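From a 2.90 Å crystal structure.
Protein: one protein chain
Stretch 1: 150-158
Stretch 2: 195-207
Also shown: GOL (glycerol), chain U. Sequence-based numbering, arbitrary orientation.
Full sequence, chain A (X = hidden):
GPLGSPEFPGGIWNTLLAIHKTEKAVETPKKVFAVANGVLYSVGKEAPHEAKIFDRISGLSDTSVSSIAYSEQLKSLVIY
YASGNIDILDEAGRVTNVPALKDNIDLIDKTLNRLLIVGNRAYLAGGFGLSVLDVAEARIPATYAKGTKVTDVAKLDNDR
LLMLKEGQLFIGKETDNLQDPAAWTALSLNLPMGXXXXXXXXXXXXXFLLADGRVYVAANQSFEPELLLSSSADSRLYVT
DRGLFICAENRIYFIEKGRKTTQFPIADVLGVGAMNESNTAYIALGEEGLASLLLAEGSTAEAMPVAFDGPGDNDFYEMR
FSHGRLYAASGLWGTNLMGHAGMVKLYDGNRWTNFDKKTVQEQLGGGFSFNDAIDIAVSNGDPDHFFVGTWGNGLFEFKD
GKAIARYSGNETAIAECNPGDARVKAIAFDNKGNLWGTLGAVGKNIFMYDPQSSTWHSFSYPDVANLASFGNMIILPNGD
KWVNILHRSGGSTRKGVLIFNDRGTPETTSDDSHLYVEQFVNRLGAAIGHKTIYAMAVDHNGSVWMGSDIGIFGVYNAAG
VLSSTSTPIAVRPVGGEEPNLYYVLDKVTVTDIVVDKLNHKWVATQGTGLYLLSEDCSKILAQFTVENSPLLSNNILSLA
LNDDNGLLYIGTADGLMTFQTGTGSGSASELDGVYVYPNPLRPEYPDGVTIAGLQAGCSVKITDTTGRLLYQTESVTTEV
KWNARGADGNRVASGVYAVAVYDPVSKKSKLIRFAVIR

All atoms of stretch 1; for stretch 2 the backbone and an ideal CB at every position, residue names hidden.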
# COMPACT_ATOMS: atom_id res chain seq x y z
N VAL A 150 20.68 -19.78 6.95
CA VAL A 150 21.84 -19.45 7.78
C VAL A 150 21.30 -18.54 8.90
O VAL A 150 20.92 -17.40 8.65
CB VAL A 150 23.02 -18.81 7.00
CG1 VAL A 150 24.08 -18.25 7.96
CG2 VAL A 150 23.65 -19.81 6.04
N THR A 151 21.21 -19.07 10.11
CA THR A 151 20.67 -18.45 11.31
C THR A 151 21.42 -17.14 11.71
O THR A 151 20.74 -16.18 12.09
CB THR A 151 20.68 -19.51 12.40
OG1 THR A 151 19.79 -20.55 11.97
CG2 THR A 151 20.28 -18.99 13.76
N ASP A 152 22.76 -17.09 11.65
CA ASP A 152 23.51 -15.89 12.07
C ASP A 152 24.94 -15.88 11.53
O ASP A 152 25.42 -16.90 11.04
CB ASP A 152 23.55 -15.80 13.62
CG ASP A 152 23.47 -14.37 14.16
OD1 ASP A 152 24.01 -13.45 13.51
OD2 ASP A 152 22.92 -14.19 15.25
N VAL A 153 25.62 -14.72 11.60
CA VAL A 153 26.98 -14.59 11.13
C VAL A 153 27.79 -13.66 12.09
O VAL A 153 27.22 -12.77 12.75
CB VAL A 153 27.07 -14.15 9.62
CG1 VAL A 153 26.51 -12.75 9.36
CG2 VAL A 153 28.48 -14.31 9.05
N ALA A 154 29.10 -13.94 12.19
CA ALA A 154 30.02 -13.18 13.01
C ALA A 154 31.43 -13.20 12.37
O ALA A 154 31.88 -14.21 11.84
CB ALA A 154 30.05 -13.72 14.42
N LYS A 155 32.11 -12.06 12.40
CA LYS A 155 33.43 -11.94 11.84
C LYS A 155 34.41 -11.89 12.99
O LYS A 155 34.18 -11.19 13.99
CB LYS A 155 33.48 -10.69 10.93
CG LYS A 155 34.78 -10.41 10.21
CD LYS A 155 35.07 -11.33 9.05
CE LYS A 155 36.26 -10.82 8.26
NZ LYS A 155 37.54 -10.91 9.03
N LEU A 156 35.50 -12.62 12.85
CA LEU A 156 36.56 -12.70 13.85
C LEU A 156 37.93 -12.19 13.32
O LEU A 156 38.06 -11.69 12.20
CB LEU A 156 36.70 -14.17 14.29
CG LEU A 156 35.57 -14.77 15.11
CD1 LEU A 156 35.49 -16.25 14.88
CD2 LEU A 156 35.81 -14.54 16.57
N ASP A 157 38.94 -12.35 14.16
CA ASP A 157 40.34 -12.08 13.89
C ASP A 157 40.86 -12.95 12.75
O ASP A 157 40.35 -14.05 12.52
CB ASP A 157 41.16 -12.40 15.16
CG ASP A 157 41.09 -11.34 16.24
OD1 ASP A 157 41.02 -10.13 15.88
OD2 ASP A 157 41.22 -11.70 17.45
N ASN A 158 41.92 -12.48 12.08
CA ASN A 158 42.65 -13.20 11.03
C ASN A 158 41.71 -13.78 9.95
O ASN A 158 41.69 -14.99 9.71
CB ASN A 158 43.54 -14.31 11.65
CG ASN A 158 44.27 -13.89 12.91
OD1 ASN A 158 44.00 -14.42 14.00
ND2 ASN A 158 45.16 -12.89 12.80
N UNK A 195 19.95 -24.82 19.99
CA UNK A 195 19.06 -23.88 20.67
C UNK A 195 19.51 -22.43 20.47
O UNK A 195 18.79 -21.52 20.90
CB UNK A 195 19.00 -24.20 22.16
N UNK A 196 20.69 -22.20 19.83
CA UNK A 196 21.24 -20.85 19.65
C UNK A 196 20.42 -20.13 18.59
O UNK A 196 20.32 -20.62 17.46
CB UNK A 196 22.72 -20.90 19.25
N UNK A 197 19.81 -18.98 18.97
CA UNK A 197 18.97 -18.14 18.11
C UNK A 197 19.76 -16.96 17.57
O UNK A 197 19.35 -16.34 16.57
CB UNK A 197 17.74 -17.64 18.88
N UNK A 198 20.85 -16.63 18.24
CA UNK A 198 21.70 -15.53 17.82
C UNK A 198 23.09 -15.54 18.40
O UNK A 198 23.30 -16.11 19.46
CB UNK A 198 21.03 -14.20 18.18
N UNK A 199 24.02 -14.88 17.73
CA UNK A 199 25.39 -14.74 18.22
C UNK A 199 25.99 -13.39 17.76
O UNK A 199 25.59 -12.86 16.73
CB UNK A 199 26.25 -15.91 17.73
N UNK A 200 26.92 -12.87 18.55
CA UNK A 200 27.59 -11.63 18.25
C UNK A 200 28.86 -11.52 19.06
O UNK A 200 28.95 -12.14 20.11
CB UNK A 200 26.67 -10.44 18.52
N UNK A 201 29.83 -10.75 18.55
CA UNK A 201 31.13 -10.47 19.14
C UNK A 201 31.09 -9.17 19.92
O UNK A 201 30.48 -8.20 19.48
CB UNK A 201 32.21 -10.41 18.06
N UNK A 202 31.73 -9.16 21.08
CA UNK A 202 31.81 -7.98 21.94
C UNK A 202 33.19 -8.05 22.55
O UNK A 202 33.49 -8.97 23.30
CB UNK A 202 30.71 -7.94 23.00
N UNK A 203 34.06 -7.16 22.10
CA UNK A 203 35.46 -7.11 22.50
C UNK A 203 36.17 -8.39 22.12
O UNK A 203 35.99 -8.89 21.00
CB UNK A 203 35.58 -6.86 24.00
N UNK A 204 36.86 -8.99 23.12
CA UNK A 204 37.57 -10.26 22.95
C UNK A 204 36.65 -11.50 23.24
O UNK A 204 37.15 -12.60 23.45
CB UNK A 204 38.79 -10.28 23.88
N UNK A 205 35.31 -11.33 23.22
CA UNK A 205 34.38 -12.43 23.48
C UNK A 205 33.32 -12.54 22.38
O UNK A 205 33.06 -11.58 21.65
CB UNK A 205 33.70 -12.24 24.84
N UNK A 206 32.70 -13.71 22.31
CA UNK A 206 31.61 -14.07 21.42
C UNK A 206 30.45 -14.50 22.33
O UNK A 206 30.66 -15.33 23.21
CB UNK A 206 32.01 -15.17 20.44
N UNK A 207 29.26 -13.90 22.18
CA UNK A 207 28.10 -14.28 22.99
C UNK A 207 27.08 -15.06 22.18
O UNK A 207 26.79 -14.70 21.02
CB UNK A 207 27.44 -13.04 23.59
C1 GOL U . 40.04 -6.78 16.32
O1 GOL U . 39.15 -6.52 15.24
C2 GOL U . 39.39 -7.65 17.37
O2 GOL U . 38.71 -8.74 16.74
C3 GOL U . 40.45 -8.17 18.31
O3 GOL U . 40.04 -9.38 18.93

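The two strands, 150-155 and 196-202, run nearly parallel, 14° apart.

Position 195 lies out of reach of stretch 1, so nothing there limits the choice. It is S195. Position 196 points sideways, and its ideal CB has no neighbour within 5.5 Å. Many residues would suit. V196 is deposited; its carbonyl O lies 4.0 Å from T151 CG2. At 197 CA-to-CB points away, so many side chains fit. T197 is found, and its backbone O is also 4.0 Å from T151 CG2.

At position 198 the ideal CB lies 3.5 Å from D152 OD2, an ordinary contact. Glycine, alanine or serine would all suit, and the distance does not require glycine. G198 is deposited, and its CA comes to 3.1 Å from D152 OD2.

At 199 the backbone N faces the D152 carboxylate, an acceptor that any residue except proline could use. The ideal CB is 4.5 Å from D152 OD2 and 5.5 Å from A154 CB. An apolar side chain able to reach the alanine would suit, such as leucine, isoleucine or methionine. L199 donates from N to D152 OD2 at 2.8 Å. Its side chain points sideways at first, but CD1 reaches A154 CB at 3.5 Å. A water donates to V153 O at 2.7 Å and to L199 O at 2.8 Å, joining the two backbones.

Position 200 points away from stretch 1, which sets no limit on size. It is G200, paired with 207 through two backbone hydrogen bonds.

Position 201 points toward A154 and L156. A medium or large apolar residue would fill the space; valine, leucine and isoleucine are all plausible. I201 places CD1 3.6 Å from A154 CB and 3.8 Å from L156 CD2. The same CD1 is 3.4 Å from K155 O.

Position 202 is out of reach and begins a type II' turn; V202 is found. At 203 phi is 61° and psi -129°, which favours glycine, and G203 is deposited. Position 204 starts away from stretch 1, in open space near D157 and the glycerol. A polar residue would suit, and a basic one might be guessed. E204 is found instead. Its OE1 lies 4.3 Å from D157 OD2, two like charges, and glycerol O3 sits 2.7 Å from E204 OE1 and 3.0 Å from D157 OD2.

Position 205 points away and closes the turn as D205. Position 206 points toward L156, and an apolar residue fits; I206 CD1 reaches A154 CB at 4.2 Å. Position 207, out of reach, is C207.

Stretch 2 195-207: SVTGLGIVGEDIC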
# COMPACT_ATOMS: atom_id res chain seq x y z
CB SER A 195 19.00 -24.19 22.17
OG SER A 195 18.55 -25.52 22.38
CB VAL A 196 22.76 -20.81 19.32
CG1 VAL A 196 23.25 -19.38 19.12
CG2 VAL A 196 23.60 -21.52 20.39
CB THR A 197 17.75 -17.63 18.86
OG1 THR A 197 18.18 -16.75 19.88
CG2 THR A 197 16.90 -18.73 19.41
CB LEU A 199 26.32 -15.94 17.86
CG LEU A 199 26.40 -16.44 16.44
CD1 LEU A 199 27.33 -15.63 15.64
CD2 LEU A 199 26.91 -17.85 16.41
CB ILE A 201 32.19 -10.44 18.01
CG1 ILE A 201 32.90 -11.77 17.91
CG2 ILE A 201 33.18 -9.33 18.17
CD1 ILE A 201 32.58 -12.52 16.73
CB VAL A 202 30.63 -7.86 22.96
CG1 VAL A 202 30.39 -9.14 23.76
CG2 VAL A 202 30.77 -6.65 23.88
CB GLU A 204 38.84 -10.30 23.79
CG GLU A 204 39.83 -9.19 23.43
CD GLU A 204 40.44 -9.18 22.04
OE1 GLU A 204 40.62 -10.27 21.44
OE2 GLU A 204 40.79 -8.07 21.57
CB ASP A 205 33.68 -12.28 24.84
CG ASP A 205 34.55 -11.87 26.00
OD1 ASP A 205 35.42 -12.68 26.40
OD2 ASP A 205 34.36 -10.75 26.53
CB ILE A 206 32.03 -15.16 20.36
CG1 ILE A 206 30.84 -15.82 19.68
CG2 ILE A 206 32.99 -16.22 20.88
CD1 ILE A 206 30.48 -15.21 18.37
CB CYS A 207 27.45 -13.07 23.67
SG CYS A 207 28.52 -12.22 24.85
O HOH W 1 26.96 -11.13 14.93
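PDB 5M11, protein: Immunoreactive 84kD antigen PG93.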